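Local coordinates for acetyl-CoA hydrolase/transferase family protein (Porphyromonas gingivalis, PDB 2NVV) that binds zinc and probably hydrolyses acetyl-CoA or exchanges CoA between acyl-CoA and acetate, through a predicted glutamyl-CoA thioester, at residues A263-L267 against Q287-I291; N18-S24 against K119-I125. One frame throughout, in Å; residues are numbered along the deposited sequence.

Interaction 1 (A263-L267 against Q287-I291)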
loop_
_atom_site.group_PDB
_atom_site.type_symbol
_atom_site.label_atom_id
_atom_site.label_comp_id
_atom_site.label_asym_id
_atom_site.label_seq_id
_atom_site.Cartn_x
_atom_site.Cartn_y
_atom_site.Cartn_z
ATOM N N ALA A 263 12.828 -7.512 -17.270
ATOM C CA ALA A 263 11.976 -6.476 -17.844
ATOM C C ALA A 263 12.147 -6.435 -19.357
ATOM O O ALA A 263 11.164 -6.388 -20.095
ATOM C CB ALA A 263 12.335 -5.121 -17.253
ATOM N N ASN A 264 13.398 -6.441 -19.813
ATOM C CA ASN A 264 13.697 -6.412 -21.242
ATOM C C ASN A 264 13.107 -7.621 -21.943
ATOM O O ASN A 264 12.598 -7.515 -23.056
ATOM C CB ASN A 264 15.205 -6.398 -21.468
ATOM C CG ASN A 264 15.835 -5.095 -21.073
ATOM O OD1 ASN A 264 17.048 -5.013 -20.891
ATOM N ND2 ASN A 264 15.021 -4.062 -20.944
ATOM N N ALA A 265 13.180 -8.767 -21.283
ATOM C CA ALA A 265 12.646 -10.000 -21.839
ATOM C C ALA A 265 11.124 -9.921 -21.899
ATOM O O ALA A 265 10.509 -10.335 -22.889
ATOM C CB ALA A 265 13.085 -11.192 -20.988
ATOM N N VAL A 266 10.520 -9.384 -20.839
ATOM C CA VAL A 266 9.074 -9.243 -20.777
ATOM C C VAL A 266 8.605 -8.349 -21.919
ATOM O O VAL A 266 7.714 -8.727 -22.686
ATOM C CB VAL A 266 8.629 -8.660 -19.412
ATOM C CG1 VAL A 266 7.145 -8.362 -19.421
ATOM C CG2 VAL A 266 8.928 -9.657 -18.317
ATOM N N LEU A 267 9.222 -7.177 -22.048
ATOM C CA LEU A 267 8.871 -6.250 -23.119
ATOM C C LEU A 267 9.021 -6.896 -24.491
ATOM O O LEU A 267 8.169 -6.731 -25.359
ATOM C CB LEU A 267 9.744 -4.995 -23.034
ATOM C CG LEU A 267 9.425 -4.076 -21.847
ATOM C CD1 LEU A 267 10.527 -3.053 -21.666
ATOM C CD2 LEU A 267 8.090 -3.404 -22.075
ATOM N N GLN A 287 13.046 2.589 -20.944
ATOM C CA GLN A 287 14.343 2.073 -21.355
ATOM C C GLN A 287 14.433 1.812 -22.854
ATOM O O GLN A 287 13.469 2.015 -23.596
ATOM C CB GLN A 287 14.661 0.787 -20.592
ATOM C CG GLN A 287 13.714 -0.362 -20.901
ATOM C CD GLN A 287 12.551 -0.459 -19.927
ATOM O OE1 GLN A 287 12.603 -1.223 -18.959
ATOM N NE2 GLN A 287 11.503 0.316 -20.171
ATOM N N ASP A 288 15.607 1.363 -23.297
ATOM C CA ASP A 288 15.838 1.064 -24.705
ATOM C C ASP A 288 14.793 0.101 -25.239
ATOM O O ASP A 288 14.238 0.317 -26.312
ATOM C CB ASP A 288 17.221 0.450 -24.904
ATOM C CG ASP A 288 18.340 1.442 -24.696
ATOM O OD1 ASP A 288 19.512 1.042 -24.786
ATOM O OD2 ASP A 288 18.061 2.625 -24.454
ATOM N N ALA A 289 14.529 -0.959 -24.485
ATOM C CA ALA A 289 13.556 -1.971 -24.897
ATOM C C ALA A 289 12.210 -1.380 -25.302
ATOM O O ALA A 289 11.576 -1.863 -26.238
ATOM C CB ALA A 289 13.366 -2.999 -23.794
ATOM N N VAL A 290 11.777 -0.334 -24.601
ATOM C CA VAL A 290 10.500 0.324 -24.904
ATOM C C VAL A 290 10.607 1.087 -26.217
ATOM O O VAL A 290 9.724 1.020 -27.071
ATOM C CB VAL A 290 10.091 1.307 -23.766
ATOM C CG1 VAL A 290 8.928 2.176 -24.205
ATOM C CG2 VAL A 290 9.719 0.524 -22.518
ATOM N N ILE A 291 11.707 1.810 -26.373
ATOM C CA ILE A 291 11.949 2.580 -27.589
ATOM C C ILE A 291 11.935 1.658 -28.814
ATOM O O ILE A 291 11.340 1.984 -29.845
ATOM C CB ILE A 291 13.304 3.296 -27.501
ATOM C CG1 ILE A 291 13.334 4.162 -26.241
ATOM C CG2 ILE A 291 13.542 4.120 -28.745
ATOM C CD1 ILE A 291 12.284 5.250 -26.228
#
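Leu-267 and Ala-289 meet at the middle of a small, buried, mainly apolar contact between the opening turns of two helices, 261-272 and 288-295, and no hydrogen bond crosses it. One methyl group does most of the work. CD1 of Leu-267 lies 3.5 Å from CB of Ala-289, and the same CD1 is 3.8 Å from CG2 of Val-290, so the leucine tip settles into the surface of the second helix. Its third neighbour is polar. CD1 of Leu-267 stands over the flat amide of Gln-287, 3.7 Å from CD and nearly as close to OE1 and NE2, an apolar methyl laid on an amide plane. The glutamine reaches this place by folding: with CG between its backbone N and carbonyl carbon (chi1 65°) and a further bend at chi2 (-94°), the chain carries the amide from the helix start toward helix 261-272.

Ala-289 has a second neighbour on its CB. ND2 of Asn-264 approaches this methyl to 3.5 Å, and it passes the CG methylene of Gln-287 at 3.9 Å. The two amides run past each other with their planes 72° apart, and no bond joins them. Gln-287 occupies the N-cap position, and its carbonyl O receives the backbone N of Ile-291 in the first turn of helix 288-295.

Asn-264 lies close to Asn-261, part of a predicted CoA-binding run, and Ala-263 completes a Gly-x-Gly-x-x-Ala pattern of Rossmann type, consistent with the predicted CoA-binding turn at the start of this helix. Ala-263 and Gln-287 both touch Ser-257 on strand 255-257, the strand leading into the first helix. Beyond the second helix, Val-290 packs on Ile-299 and Ala-302 of strand 299-304, while Asp-288 bonds to Ser-310 just ahead of helix 311-318.

Interaction 2 (N18-S24 against K119-I125); sequences NDNVGFS and KVDVAII
Val-21, Gly-22 and Phe-23 pair with Val-122, Ala-123 and Ile-124 as neighbouring parallel strands inside the seven-stranded sheet of an alpha/beta domain. Gly-22 uses both backbone groups: its N reaches Val-122 O at 3.0 Å, and its O receives Ile-124 N. On the sheet face that carries Val-21, Phe-23 and Ile-124, CG1 of Val-21 touches CG1 of Ile-124 at 3.6 Å and also lies over the Phe-23 ring, displaced toward its rim.

At the strand entrance the pairing becomes irregular and side chains join in. Asn-20 O takes Asp-121 N, and with CG anti to the carbonyl carbon (chi1 -77°) Asn-20 turns ND2 to Lys-119 O, 2.8 Å away and in the amide plane. A long salt bridge, its hydrogen bond weak, joins NZ of Lys-119 to OD1 of Asp-121 (3.3 Å). Asp-19 OD1 lies 3.6 Å from Asp-121 OD2, but Asp-19 OD2 has a salt bridge with Arg-154, which probably eases the like charges, and a hydrogen bond from His-16 N. Strand 55-58 bonds to the other edge of 20-23. In place of a backbone carbonyl, Asp-121 OD2 accepts Asn-20 N through its anti lone pair at 2.7 Å, nearly straight at 167°.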
loop_
_atom_site.group_PDB
_atom_site.type_symbol
_atom_site.label_atom_id
_atom_site.label_comp_id
_atom_site.label_asym_id
_atom_site.label_seq_id
_atom_site.Cartn_x
_atom_site.Cartn_y
_atom_site.Cartn_z
ATOM N N ASN A 18 25.709 20.888 6.417
ATOM C CA ASN A 18 24.380 20.800 7.013
ATOM C C ASN A 18 23.255 21.344 6.136
ATOM O O ASN A 18 22.104 21.404 6.563
ATOM C CB ASN A 18 24.361 21.511 8.361
ATOM C CG ASN A 18 23.462 20.821 9.363
ATOM O OD1 ASN A 18 23.704 19.669 9.738
ATOM N ND2 ASN A 18 22.411 21.523 9.805
ATOM N N ASP A 19 23.584 21.751 4.918
ATOM C CA ASP A 19 22.565 22.231 3.999
ATOM C C ASP A 19 21.848 21.004 3.462
ATOM O O ASP A 19 22.437 19.933 3.360
ATOM C CB ASP A 19 23.181 22.973 2.807
ATOM C CG ASP A 19 23.391 24.455 3.061
ATOM O OD1 ASP A 19 22.791 25.012 4.011
ATOM O OD2 ASP A 19 24.155 25.074 2.285
ATOM N N ASN A 20 20.576 21.155 3.132
ATOM C CA ASN A 20 19.820 20.053 2.547
ATOM C C ASN A 20 19.750 20.359 1.063
ATOM O O ASN A 20 19.291 21.424 0.662
ATOM C CB ASN A 20 18.407 19.960 3.131
ATOM C CG ASN A 20 18.389 19.350 4.506
ATOM O OD1 ASN A 20 19.333 18.669 4.903
ATOM N ND2 ASN A 20 17.309 19.574 5.239
ATOM N N VAL A 21 20.212 19.430 0.243
ATOM C CA VAL A 21 20.207 19.655 -1.192
ATOM C C VAL A 21 19.305 18.689 -1.944
ATOM O O VAL A 21 19.302 17.481 -1.688
ATOM C CB VAL A 21 21.643 19.556 -1.773
ATOM C CG1 VAL A 21 21.652 20.040 -3.202
ATOM C CG2 VAL A 21 22.608 20.378 -0.926
ATOM N N GLY A 22 18.532 19.242 -2.871
ATOM C CA GLY A 22 17.650 18.431 -3.688
ATOM C C GLY A 22 18.232 18.434 -5.083
ATOM O O GLY A 22 18.657 19.478 -5.573
ATOM N N PHE A 23 18.273 17.270 -5.721
ATOM C CA PHE A 23 18.815 17.161 -7.068
ATOM C C PHE A 23 17.732 16.786 -8.077
ATOM O O PHE A 23 16.796 16.067 -7.761
ATOM C CB PHE A 23 19.935 16.120 -7.088
ATOM C CG PHE A 23 20.946 16.294 -5.983
ATOM C CD1 PHE A 23 20.689 15.803 -4.704
ATOM C CD2 PHE A 23 22.160 16.926 -6.218
ATOM C CE1 PHE A 23 21.629 15.938 -3.678
ATOM C CE2 PHE A 23 23.099 17.063 -5.201
ATOM C CZ PHE A 23 22.830 16.566 -3.929
ATOM N N SER A 24 17.867 17.280 -9.296
ATOM C CA SER A 24 16.902 16.997 -10.356
ATOM C C SER A 24 17.131 15.615 -10.958
ATOM O O SER A 24 18.085 14.915 -10.604
ATOM C CB SER A 24 17.023 18.040 -11.466
ATOM O OG SER A 24 18.272 17.920 -12.137
ATOM N N LYS A 119 13.970 21.603 5.598
ATOM C CA LYS A 119 14.059 22.604 4.552
ATOM C C LYS A 119 14.950 22.139 3.392
ATOM O O LYS A 119 15.803 21.276 3.559
ATOM C CB LYS A 119 14.643 23.895 5.134
ATOM C CG LYS A 119 14.834 25.000 4.103
ATOM C CD LYS A 119 16.102 25.825 4.347
ATOM C CE LYS A 119 16.036 26.628 5.639
ATOM N NZ LYS A 119 17.217 27.531 5.796
ATOM N N VAL A 120 14.725 22.715 2.216
ATOM C CA VAL A 120 15.536 22.432 1.038
ATOM C C VAL A 120 16.320 23.735 0.867
ATOM O O VAL A 120 15.747 24.773 0.520
ATOM C CB VAL A 120 14.689 22.211 -0.238
ATOM C CG1 VAL A 120 15.601 21.830 -1.380
ATOM C CG2 VAL A 120 13.648 21.136 -0.020
ATOM N N ASP A 121 17.620 23.692 1.129
ATOM C CA ASP A 121 18.442 24.887 1.017
ATOM C C ASP A 121 18.783 25.256 -0.421
ATOM O O ASP A 121 18.634 26.402 -0.840
ATOM C CB ASP A 121 19.717 24.694 1.827
ATOM C CG ASP A 121 19.446 24.645 3.304
ATOM O OD1 ASP A 121 19.112 25.699 3.881
ATOM O OD2 ASP A 121 19.551 23.551 3.885
ATOM N N VAL A 122 19.247 24.277 -1.177
ATOM C CA VAL A 122 19.583 24.517 -2.564
ATOM C C VAL A 122 19.139 23.344 -3.434
ATOM O O VAL A 122 18.977 22.209 -2.958
ATOM C CB VAL A 122 21.120 24.807 -2.724
ATOM C CG1 VAL A 122 21.881 24.272 -1.520
ATOM C CG2 VAL A 122 21.660 24.197 -3.990
ATOM N N ALA A 123 18.898 23.649 -4.708
ATOM C CA ALA A 123 18.491 22.659 -5.686
ATOM C C ALA A 123 19.503 22.702 -6.820
ATOM O O ALA A 123 19.757 23.770 -7.388
ATOM C CB ALA A 123 17.102 22.987 -6.211
ATOM N N ILE A 124 20.114 21.557 -7.124
ATOM C CA ILE A 124 21.062 21.481 -8.232
ATOM C C ILE A 124 20.280 20.779 -9.338
ATOM O O ILE A 124 19.784 19.677 -9.130
ATOM C CB ILE A 124 22.296 20.617 -7.911
ATOM C CG1 ILE A 124 22.781 20.854 -6.477
ATOM C CG2 ILE A 124 23.397 20.927 -8.910
ATOM C CD1 ILE A 124 23.370 22.194 -6.215
ATOM N N ILE A 125 20.156 21.407 -10.505
ATOM C CA ILE A 125 19.407 20.788 -11.589
ATOM C C ILE A 125 20.124 20.797 -12.937
ATOM O O ILE A 125 20.914 21.691 -13.222
ATOM C CB ILE A 125 18.032 21.473 -11.765
ATOM C CG1 ILE A 125 18.220 22.941 -12.146
ATOM C CG2 ILE A 125 17.240 21.385 -10.476
ATOM C CD1 ILE A 125 16.924 23.690 -12.427
#

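In the fold
From the N terminus, strand 20-23 comes first and lies near the middle of the parallel sheet. The chain then builds strands 55-58, 77-81 and 99-100 outward on one flank before 122-127 returns to the other, so interaction 2 closes a loop of 94 residues. Strands 154-160 and 206-212 finish that sheet. Interaction 1 opens later and spans just 19 residues, joining the helix after strand 255-257 to helix 288-295, with strands 279-282 and 285-286 and the predicted active-site Glu-284 in the chain between them. The two loops run in series, neither nested nor crossed. The centres of interactions 1 and 2 lie about 33 Å apart, on opposite sides of the chain's centre.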